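Local coordinates for oxalate biosynthetic component 1 (Burkholderia thailandensis, PDB 5IKY), which is a bifunctional enzyme of quorum sensing-dependent oxalate production that combines serine hydrolase and lyase activities, at residues I60-Y66 against D154-L160; T103-P107 against G183-C187. The contacts are given in a common frame with arbitrary orientation. Numbering follows the deposited sequence.

Contact 1 (I60-Y66 against D154-L160); sequences IVREYGY and DRIHTYL
A small three-stranded antiparallel sheet in the N-terminal domain shows how regular pairing can be followed by a T-shaped aromatic pair. Strands 60-64 (central) and 156-160 (an outer strand) run at 171°, 4.3 Å apart. I60/L160, R62/T158 and Y64/I156 are hydrogen-bonded pairs; V61/Y159 and E63/H157 are non-hydrogen-bonded. Bonds include R62 N to T158 O (2.8 Å) and Y64 N to I156 O (2.8 Å). I156, chi1 and chi2 both t, lies against two neighbours on its face: CD1 is 3.9 Å from R62 CG, and CG2 is 4.0 Å from Y64 CB. Beyond Y64 the chain turns at G65 (phi 99°, psi 8°), bringing Y66, chi1 m, back over strand 156-160. H157, chi1 t, points its ring edge at the Y66 face in a T-shaped stack, centroids 5.2 Å apart and planes at 82°. R155 CD lies over the opposite face of Y66, and Y66 CE2 sits 3.6 Å from H157 CB.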
loop_
_atom_site.group_PDB
_atom_site.type_symbol
_atom_site.label_atom_id
_atom_site.label_comp_id
_atom_site.label_asym_id
_atom_site.label_seq_id
_atom_site.Cartn_x
_atom_site.Cartn_y
_atom_site.Cartn_z
ATOM N N ILE A 60 -12.738 2.530 -42.424
ATOM C CA ILE A 60 -12.546 1.091 -42.267
ATOM C C ILE A 60 -12.968 0.618 -40.880
ATOM O O ILE A 60 -12.928 1.384 -39.918
ATOM C CB ILE A 60 -11.080 0.683 -42.509
ATOM C CG1 ILE A 60 -10.163 1.350 -41.487
ATOM C CG2 ILE A 60 -10.653 1.040 -43.923
ATOM C CD1 ILE A 60 -8.706 1.018 -41.678
ATOM N N VAL A 61 -13.374 -0.645 -40.780
ATOM C CA VAL A 61 -13.838 -1.193 -39.509
ATOM C C VAL A 61 -13.339 -2.620 -39.276
ATOM O O VAL A 61 -13.144 -3.391 -40.218
ATOM C CB VAL A 61 -15.385 -1.172 -39.420
ATOM C CG1 VAL A 61 -15.997 -2.265 -40.282
ATOM C CG2 VAL A 61 -15.850 -1.307 -37.979
ATOM N N ARG A 62 -13.107 -2.949 -38.009
ATOM C CA ARG A 62 -12.804 -4.312 -37.595
ATOM C C ARG A 62 -13.838 -4.740 -36.565
ATOM O O ARG A 62 -13.723 -4.409 -35.384
ATOM C CB ARG A 62 -11.390 -4.413 -37.016
ATOM C CG ARG A 62 -11.014 -5.803 -36.517
ATOM C CD ARG A 62 -10.799 -6.783 -37.661
ATOM N NE ARG A 62 -10.355 -8.091 -37.182
ATOM C CZ ARG A 62 -11.148 -9.148 -37.047
ATOM N NH1 ARG A 62 -12.432 -9.061 -37.367
ATOM N NH2 ARG A 62 -10.656 -10.296 -36.599
ATOM N N GLU A 63 -14.859 -5.461 -37.017
ATOM C CA GLU A 63 -15.966 -5.829 -36.144
ATOM C C GLU A 63 -16.170 -7.337 -36.063
ATOM O O GLU A 63 -15.918 -8.060 -37.024
ATOM C CB GLU A 63 -17.260 -5.163 -36.616
ATOM C CG GLU A 63 -17.683 -5.545 -38.026
ATOM C CD GLU A 63 -19.087 -5.076 -38.355
ATOM O OE1 GLU A 63 -19.892 -4.898 -37.415
ATOM O OE2 GLU A 63 -19.388 -4.888 -39.553
ATOM N N TYR A 64 -16.631 -7.793 -34.902
ATOM C CA TYR A 64 -16.985 -9.191 -34.692
ATOM C C TYR A 64 -17.769 -9.358 -33.394
ATOM O O TYR A 64 -17.312 -8.947 -32.327
ATOM C CB TYR A 64 -15.734 -10.076 -34.666
ATOM C CG TYR A 64 -16.031 -11.554 -34.520
ATOM C CD1 TYR A 64 -16.375 -12.324 -35.622
ATOM C CD2 TYR A 64 -15.961 -12.180 -33.280
ATOM C CE1 TYR A 64 -16.646 -13.677 -35.497
ATOM C CE2 TYR A 64 -16.230 -13.530 -33.145
ATOM C CZ TYR A 64 -16.572 -14.271 -34.255
ATOM O OH TYR A 64 -16.840 -15.614 -34.125
ATOM N N GLY A 65 -18.954 -9.952 -33.495
ATOM C CA GLY A 65 -19.737 -10.319 -32.328
ATOM C C GLY A 65 -20.845 -9.357 -31.937
ATOM O O GLY A 65 -21.464 -9.525 -30.890
ATOM N N TYR A 66 -21.116 -8.363 -32.775
ATOM C CA TYR A 66 -22.070 -7.316 -32.409
ATOM C C TYR A 66 -23.358 -7.326 -33.230
ATOM O O TYR A 66 -24.147 -6.382 -33.157
ATOM C CB TYR A 66 -21.405 -5.942 -32.525
ATOM C CG TYR A 66 -20.494 -5.624 -31.367
ATOM C CD1 TYR A 66 -21.000 -5.078 -30.195
ATOM C CD2 TYR A 66 -19.133 -5.878 -31.438
ATOM C CE1 TYR A 66 -20.175 -4.787 -29.129
ATOM C CE2 TYR A 66 -18.298 -5.589 -30.376
ATOM C CZ TYR A 66 -18.826 -5.045 -29.222
ATOM O OH TYR A 66 -18.001 -4.755 -28.159
ATOM N N ASP A 154 -13.153 -10.702 -26.521
ATOM C CA ASP A 154 -13.718 -11.698 -27.435
ATOM C C ASP A 154 -14.711 -11.082 -28.419
ATOM O O ASP A 154 -15.258 -11.772 -29.279
ATOM C CB ASP A 154 -14.391 -12.835 -26.657
ATOM C CG ASP A 154 -15.391 -12.340 -25.627
ATOM O OD1 ASP A 154 -15.722 -11.136 -25.629
ATOM O OD2 ASP A 154 -15.863 -13.171 -24.822
ATOM N N ARG A 155 -14.950 -9.786 -28.266
ATOM C CA ARG A 155 -15.700 -9.009 -29.241
ATOM C C ARG A 155 -14.808 -7.879 -29.724
ATOM O O ARG A 155 -13.833 -7.531 -29.059
ATOM C CB ARG A 155 -16.983 -8.434 -28.638
ATOM C CG ARG A 155 -18.047 -9.444 -28.260
ATOM C CD ARG A 155 -19.194 -8.733 -27.554
ATOM N NE ARG A 155 -20.303 -9.626 -27.235
ATOM C CZ ARG A 155 -21.580 -9.326 -27.442
ATOM N NH1 ARG A 155 -22.530 -10.195 -27.119
ATOM N NH2 ARG A 155 -21.909 -8.155 -27.969
ATOM N N ILE A 156 -15.135 -7.305 -30.874
ATOM C CA ILE A 156 -14.423 -6.124 -31.336
ATOM C C ILE A 156 -15.309 -5.290 -32.252
ATOM O O ILE A 156 -16.157 -5.816 -32.970
ATOM C CB ILE A 156 -13.100 -6.492 -32.058
ATOM C CG1 ILE A 156 -12.202 -5.256 -32.192
ATOM C CG2 ILE A 156 -13.371 -7.141 -33.408
ATOM C CD1 ILE A 156 -10.796 -5.562 -32.643
ATOM N N HIS A 157 -15.121 -3.978 -32.190
ATOM C CA HIS A 157 -15.863 -3.042 -33.016
ATOM C C HIS A 157 -15.074 -1.745 -33.119
ATOM O O HIS A 157 -15.443 -0.729 -32.532
ATOM C CB HIS A 157 -17.256 -2.793 -32.437
ATOM C CG HIS A 157 -18.268 -2.383 -33.461
ATOM N ND1 HIS A 157 -18.339 -1.104 -33.967
ATOM C CD2 HIS A 157 -19.239 -3.091 -34.084
ATOM C CE1 HIS A 157 -19.321 -1.038 -34.849
ATOM N NE2 HIS A 157 -19.882 -2.229 -34.939
ATOM N N THR A 158 -13.974 -1.796 -33.863
ATOM C CA THR A 158 -13.071 -0.659 -33.990
ATOM C C THR A 158 -13.170 -0.030 -35.374
ATOM O O THR A 158 -13.046 -0.713 -36.389
ATOM C CB THR A 158 -11.614 -1.074 -33.716
ATOM O OG1 THR A 158 -11.469 -1.407 -32.330
ATOM C CG2 THR A 158 -10.668 0.057 -34.055
ATOM N N TYR A 159 -13.390 1.281 -35.402
ATOM C CA TYR A 159 -13.587 2.004 -36.652
ATOM C C TYR A 159 -12.597 3.155 -36.794
ATOM O O TYR A 159 -12.200 3.772 -35.807
ATOM C CB TYR A 159 -15.026 2.523 -36.730
ATOM C CG TYR A 159 -15.298 3.475 -37.876
ATOM C CD1 TYR A 159 -15.178 4.848 -37.708
ATOM C CD2 TYR A 159 -15.689 3.002 -39.121
ATOM C CE1 TYR A 159 -15.427 5.722 -38.743
ATOM C CE2 TYR A 159 -15.943 3.869 -40.166
ATOM C CZ TYR A 159 -15.809 5.228 -39.969
ATOM O OH TYR A 159 -16.060 6.098 -41.002
ATOM N N LEU A 160 -12.201 3.434 -38.031
ATOM C CA LEU A 160 -11.365 4.590 -38.328
ATOM C C LEU A 160 -12.012 5.424 -39.427
ATOM O O LEU A 160 -12.465 4.888 -40.437
ATOM C CB LEU A 160 -9.957 4.158 -38.744
ATOM C CG LEU A 160 -9.083 3.558 -37.642
ATOM C CD1 LEU A 160 -7.743 3.104 -38.195
ATOM C CD2 LEU A 160 -8.887 4.558 -36.523
#

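Contact 2 (T103-P107 against G183-C187); sequences TQTSP and GWRMC
R185 reaches out from its strand and lays one face of its guanidinium against the side-chain end of Q104, with R185 NH2 3.0 Å from Q104 NE2 as modelled. Its chi1 is p and chi2 t. At the edge of the same guanidinium, near its plane, R185 NH2 lies 3.5 Å from S106 OG. The facing loop, 103-107, is extended without being a strand: Q104 (-70°/135°), T105 (-144°/141°) and S106 (-83°/171°) alternate, so that the CB atoms of Q104 and S106 point toward 183-187 and that of T105 away. The two backbones come closest at P107 and G183, whose CA atoms are 5.8 Å apart, and diverge from there; P107 CG is 3.9 Å from G183 CA. G183 adopts phi 103° and psi -11°, and a CB here would crowd both P107 CG and the preceding carbonyl. W184 turns its CB away from the loop, and its indole packs on I60, R62, T158 and L160. Only 201 Å² is buried in total. The general lesson is of a surface loop packed through side-chain contacts, without backbone pairing, against 185-186, an outer strand of a small antiparallel sheet.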
loop_
_atom_site.group_PDB
_atom_site.type_symbol
_atom_site.label_atom_id
_atom_site.label_comp_id
_atom_site.label_asym_id
_atom_site.label_seq_id
_atom_site.Cartn_x
_atom_site.Cartn_y
_atom_site.Cartn_z
ATOM N N THR A 103 -25.349 -12.625 -42.752
ATOM C CA THR A 103 -24.779 -13.886 -43.203
ATOM C C THR A 103 -23.305 -13.692 -43.538
ATOM O O THR A 103 -22.512 -14.632 -43.483
ATOM C CB THR A 103 -25.526 -14.429 -44.423
ATOM O OG1 THR A 103 -25.661 -13.385 -45.395
ATOM C CG2 THR A 103 -26.908 -14.909 -44.017
ATOM N N GLN A 104 -22.953 -12.461 -43.894
ATOM C CA GLN A 104 -21.559 -12.058 -44.021
ATOM C C GLN A 104 -20.929 -12.007 -42.637
ATOM O O GLN A 104 -21.529 -11.480 -41.702
ATOM C CB GLN A 104 -21.452 -10.695 -44.706
ATOM C CG GLN A 104 -20.122 -9.988 -44.489
ATOM C CD GLN A 104 -20.289 -8.497 -44.274
ATOM O OE1 GLN A 104 -21.388 -8.019 -43.999
ATOM N NE2 GLN A 104 -19.197 -7.754 -44.396
ATOM N N THR A 105 -19.726 -12.555 -42.496
ATOM C CA THR A 105 -19.060 -12.551 -41.200
ATOM C C THR A 105 -17.551 -12.358 -41.346
ATOM O O THR A 105 -16.928 -12.902 -42.259
ATOM C CB THR A 105 -19.347 -13.855 -40.419
ATOM O OG1 THR A 105 -20.763 -14.021 -40.274
ATOM C CG2 THR A 105 -18.717 -13.809 -39.034
ATOM N N SER A 106 -16.982 -11.575 -40.434
ATOM C CA SER A 106 -15.560 -11.253 -40.428
ATOM C C SER A 106 -14.745 -12.364 -39.762
ATOM O O SER A 106 -15.322 -13.293 -39.193
ATOM C CB SER A 106 -15.339 -9.916 -39.710
ATOM O OG SER A 106 -16.077 -8.875 -40.326
ATOM N N PRO A 107 -13.403 -12.289 -39.846
ATOM C CA PRO A 107 -12.577 -13.230 -39.080
ATOM C C PRO A 107 -12.857 -13.164 -37.582
ATOM O O PRO A 107 -13.066 -12.078 -37.041
ATOM C CB PRO A 107 -11.151 -12.769 -39.381
ATOM C CG PRO A 107 -11.241 -12.160 -40.725
ATOM C CD PRO A 107 -12.591 -11.498 -40.789
ATOM N N GLY A 183 -8.656 -8.554 -41.645
ATOM C CA GLY A 183 -10.072 -8.521 -41.324
ATOM C C GLY A 183 -10.768 -7.171 -41.377
ATOM O O GLY A 183 -11.995 -7.112 -41.307
ATOM N N TRP A 184 -10.005 -6.088 -41.485
ATOM C CA TRP A 184 -10.603 -4.759 -41.604
ATOM C C TRP A 184 -11.255 -4.609 -42.975
ATOM O O TRP A 184 -10.809 -5.217 -43.947
ATOM C CB TRP A 184 -9.562 -3.658 -41.399
ATOM C CG TRP A 184 -8.924 -3.626 -40.040
ATOM C CD1 TRP A 184 -8.135 -4.587 -39.478
ATOM C CD2 TRP A 184 -8.985 -2.554 -39.090
ATOM N NE1 TRP A 184 -7.718 -4.189 -38.231
ATOM C CE2 TRP A 184 -8.226 -2.943 -37.970
ATOM C CE3 TRP A 184 -9.619 -1.307 -39.076
ATOM C CZ2 TRP A 184 -8.082 -2.132 -36.848
ATOM C CZ3 TRP A 184 -9.473 -0.501 -37.962
ATOM C CH2 TRP A 184 -8.712 -0.916 -36.862
ATOM N N ARG A 185 -12.303 -3.796 -43.057
ATOM C CA ARG A 185 -12.999 -3.606 -44.324
ATOM C C ARG A 185 -13.674 -2.239 -44.431
ATOM O O ARG A 185 -13.939 -1.583 -43.424
ATOM C CB ARG A 185 -14.026 -4.722 -44.523
ATOM C CG ARG A 185 -15.216 -4.661 -43.584
ATOM C CD ARG A 185 -15.909 -6.012 -43.512
ATOM N NE ARG A 185 -15.719 -6.787 -44.735
ATOM C CZ ARG A 185 -15.997 -8.083 -44.849
ATOM N NH1 ARG A 185 -15.795 -8.708 -46.001
ATOM N NH2 ARG A 185 -16.476 -8.755 -43.810
ATOM N N MET A 186 -13.947 -1.823 -45.666
ATOM C CA MET A 186 -14.514 -0.506 -45.949
ATOM C C MET A 186 -15.964 -0.378 -45.494
ATOM O O MET A 186 -16.715 -1.354 -45.496
ATOM C CB MET A 186 -14.418 -0.203 -47.447
ATOM C CG MET A 186 -13.003 -0.232 -47.999
ATOM S SD MET A 186 -11.991 1.137 -47.404
ATOM C CE MET A 186 -12.917 2.535 -48.031
ATOM N N CYS A 187 -16.352 0.837 -45.118
ATOM C CA CYS A 187 -17.710 1.105 -44.657
ATOM C C CYS A 187 -18.384 2.173 -45.505
ATOM O O CYS A 187 -17.720 2.907 -46.238
ATOM C CB CYS A 187 -17.708 1.555 -43.194
ATOM S SG CYS A 187 -16.510 0.718 -42.151
#

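How the contacts relate
Contacts 1 and 2 lie with their centres about 9 Å apart in the N-terminal domain, and both involve its three-stranded sheet, ordered 156-160, 60-64, 185-186. Strand 60-64 is the shared element: it pairs with 156-160 in contact 1 and, through V61 N to R185 O at 2.9 Å, with the strand of contact 2. R62 NH2 also hydrogen-bonds P107 O (3.0 Å), joining the 103-107 loop to the central strand. Along the chain the segments alternate, 60-66, 103-107, 154-160, 183-187, so the two contacts interlock along the sequence. Such interleaving makes one compact unit from distant sequence, buried at contact 1 and surface-lying at contact 2.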